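AcrVIA1 (Listeria seeligeri, PDB 6VRB) is an anti-CRISPR protein that binds the crRNA-loaded endoribonuclease Cas13a and is thought to let its phage evade type VI-A immunity by blocking that nuclease. Local coordinates at residues Val62-Asn66 / Cys115-Glu119. Residues are numbered along the deposited sequence.
Sequences VFWKN and CNLYE
Val62 (phi/psi -121/132) is the final residue of strand 59-62; the chain then leaves the extended form, with Phe63 at -89/-47, Trp64 in the left-handed region at 55/71 and Lys65 at -48/-65. Cys115-Glu119 is the first turn of helix 115-121, with Glu119 N hydrogen-bonded to Cys115 O at 3.2 Å. The CA atoms of Phe63 and Tyr118 lie 6.7 Å apart, those of Lys65 and Cys115 7.6 Å. No hydrogen bond joins the segments, and every closest atom pair is between side chains, burying 245 Å² in all. Phe63 (chi1 t) directs its ring at the helix: Tyr118 CB sits over one face, 3.7 Å from the ring centroid and 21° off the normal, a CH-pi contact. The Tyr118 ring (chi1 m) meets it obliquely, planes at 48°, with Phe63 CE1 to Tyr118 CD2 at 3.4 Å. Cys115 SG (chi1 m) makes a sulfur-aromatic contact at the Phe63 ring edge, 5.3 Å from the centroid and 82° off the normal. Glu119 CG lies 4.3 Å from Phe63 CD2, and the all-trans Lys65 brings CE within 3.8 Å of Cys115 SG. This is hydrophobic core packing of a loop on helix 115-121; backbone hydrogen bonds of Phe63 with Val124 and Lys65 with Val126 tie that loop to strand 124-126.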
loop_
_atom_site.group_PDB
_atom_site.type_symbol
_atom_site.label_atom_id
_atom_site.label_comp_id
_atom_site.label_asym_id
_atom_site.label_seq_id
_atom_site.Cartn_x
_atom_site.Cartn_y
_atom_site.Cartn_z
ATOM N N VAL C 62 21.325 -29.834 -8.114
ATOM C CA VAL C 62 20.784 -29.616 -6.775
ATOM C C VAL C 62 20.647 -28.117 -6.563
ATOM O O VAL C 62 21.592 -27.369 -6.822
ATOM C CB VAL C 62 21.686 -30.241 -5.691
ATOM C CG1 VAL C 62 21.195 -29.892 -4.302
ATOM C CG2 VAL C 62 21.756 -31.742 -5.857
ATOM N N PHE C 63 19.481 -27.677 -6.080
ATOM C CA PHE C 63 19.194 -26.246 -6.015
ATOM C C PHE C 63 19.637 -25.586 -4.709
ATOM O O PHE C 63 20.249 -24.519 -4.775
ATOM C CB PHE C 63 17.707 -26.004 -6.320
ATOM C CG PHE C 63 17.231 -24.590 -6.077
ATOM C CD1 PHE C 63 17.909 -23.498 -6.586
ATOM C CD2 PHE C 63 16.006 -24.372 -5.481
ATOM C CE1 PHE C 63 17.460 -22.225 -6.354
ATOM C CE2 PHE C 63 15.534 -23.097 -5.293
ATOM C CZ PHE C 63 16.258 -22.025 -5.735
ATOM N N TRP C 64 19.340 -26.175 -3.546
ATOM C CA TRP C 64 19.714 -25.656 -2.222
ATOM C C TRP C 64 19.232 -24.228 -2.020
ATOM O O TRP C 64 20.062 -23.317 -2.040
ATOM C CB TRP C 64 21.224 -25.653 -1.951
ATOM C CG TRP C 64 21.535 -25.668 -0.471
ATOM C CD1 TRP C 64 21.309 -24.676 0.436
ATOM C CD2 TRP C 64 22.272 -26.669 0.228
ATOM N NE1 TRP C 64 21.754 -25.043 1.672
ATOM C CE2 TRP C 64 22.373 -26.257 1.566
ATOM C CE3 TRP C 64 22.835 -27.888 -0.142
ATOM C CZ2 TRP C 64 23.009 -27.018 2.533
ATOM C CZ3 TRP C 64 23.462 -28.644 0.824
ATOM C CH2 TRP C 64 23.546 -28.203 2.145
ATOM N N LYS C 65 17.923 -24.032 -1.876
ATOM C CA LYS C 65 17.238 -22.760 -2.086
ATOM C C LYS C 65 17.842 -21.519 -1.440
ATOM O O LYS C 65 18.329 -20.652 -2.159
ATOM C CB LYS C 65 15.789 -22.891 -1.641
ATOM C CG LYS C 65 14.984 -21.648 -1.888
ATOM C CD LYS C 65 13.523 -21.927 -1.711
ATOM C CE LYS C 65 12.709 -20.683 -1.938
ATOM N NZ LYS C 65 11.261 -20.959 -1.821
ATOM N N ASN C 66 17.892 -21.420 -0.119
ATOM C CA ASN C 66 18.246 -20.136 0.482
ATOM C C ASN C 66 19.497 -20.240 1.340
ATOM O O ASN C 66 19.500 -19.806 2.493
ATOM C CB ASN C 66 17.060 -19.595 1.269
ATOM C CG ASN C 66 17.042 -18.100 1.316
ATOM O OD1 ASN C 66 17.967 -17.446 0.845
ATOM N ND2 ASN C 66 15.960 -17.538 1.826
ATOM N N CYS C 115 12.975 -18.855 -8.363
ATOM C CA CYS C 115 12.857 -20.147 -7.704
ATOM C C CYS C 115 11.924 -21.083 -8.456
ATOM O O CYS C 115 12.015 -22.304 -8.303
ATOM C CB CYS C 115 12.373 -19.947 -6.275
ATOM S SG CYS C 115 13.550 -19.083 -5.243
ATOM N N ASN C 116 11.028 -20.531 -9.269
ATOM C CA ASN C 116 10.174 -21.350 -10.112
ATOM C C ASN C 116 10.951 -21.960 -11.264
ATOM O O ASN C 116 10.707 -23.114 -11.632
ATOM C CB ASN C 116 9.030 -20.499 -10.636
ATOM C CG ASN C 116 8.107 -20.040 -9.541
ATOM O OD1 ASN C 116 7.814 -20.789 -8.613
ATOM N ND2 ASN C 116 7.631 -18.807 -9.645
ATOM N N LEU C 117 11.878 -21.197 -11.848
ATOM C CA LEU C 117 12.752 -21.722 -12.889
ATOM C C LEU C 117 13.683 -22.794 -12.345
ATOM O O LEU C 117 13.886 -23.836 -12.975
ATOM C CB LEU C 117 13.551 -20.583 -13.512
ATOM C CG LEU C 117 14.582 -21.002 -14.559
ATOM C CD1 LEU C 117 13.911 -21.676 -15.723
ATOM C CD2 LEU C 117 15.397 -19.815 -15.025
ATOM N N TYR C 118 14.238 -22.567 -11.162
ATOM C CA TYR C 118 15.240 -23.467 -10.617
ATOM C C TYR C 118 14.657 -24.760 -10.072
ATOM O O TYR C 118 15.391 -25.744 -9.967
ATOM C CB TYR C 118 16.026 -22.741 -9.544
ATOM C CG TYR C 118 16.978 -21.723 -10.102
ATOM C CD1 TYR C 118 17.480 -21.847 -11.387
ATOM C CD2 TYR C 118 17.329 -20.605 -9.370
ATOM C CE1 TYR C 118 18.333 -20.921 -11.899
ATOM C CE2 TYR C 118 18.183 -19.673 -9.882
ATOM C CZ TYR C 118 18.674 -19.832 -11.140
ATOM O OH TYR C 118 19.525 -18.895 -11.639
ATOM N N GLU C 119 13.373 -24.791 -9.737
ATOM C CA GLU C 119 12.721 -26.037 -9.369
ATOM C C GLU C 119 12.194 -26.801 -10.570
ATOM O O GLU C 119 11.640 -27.887 -10.399
ATOM C CB GLU C 119 11.588 -25.770 -8.382
ATOM C CG GLU C 119 12.078 -25.391 -7.006
ATOM C CD GLU C 119 10.957 -25.021 -6.070
ATOM O OE1 GLU C 119 9.800 -24.963 -6.530
ATOM O OE2 GLU C 119 11.236 -24.772 -4.880
#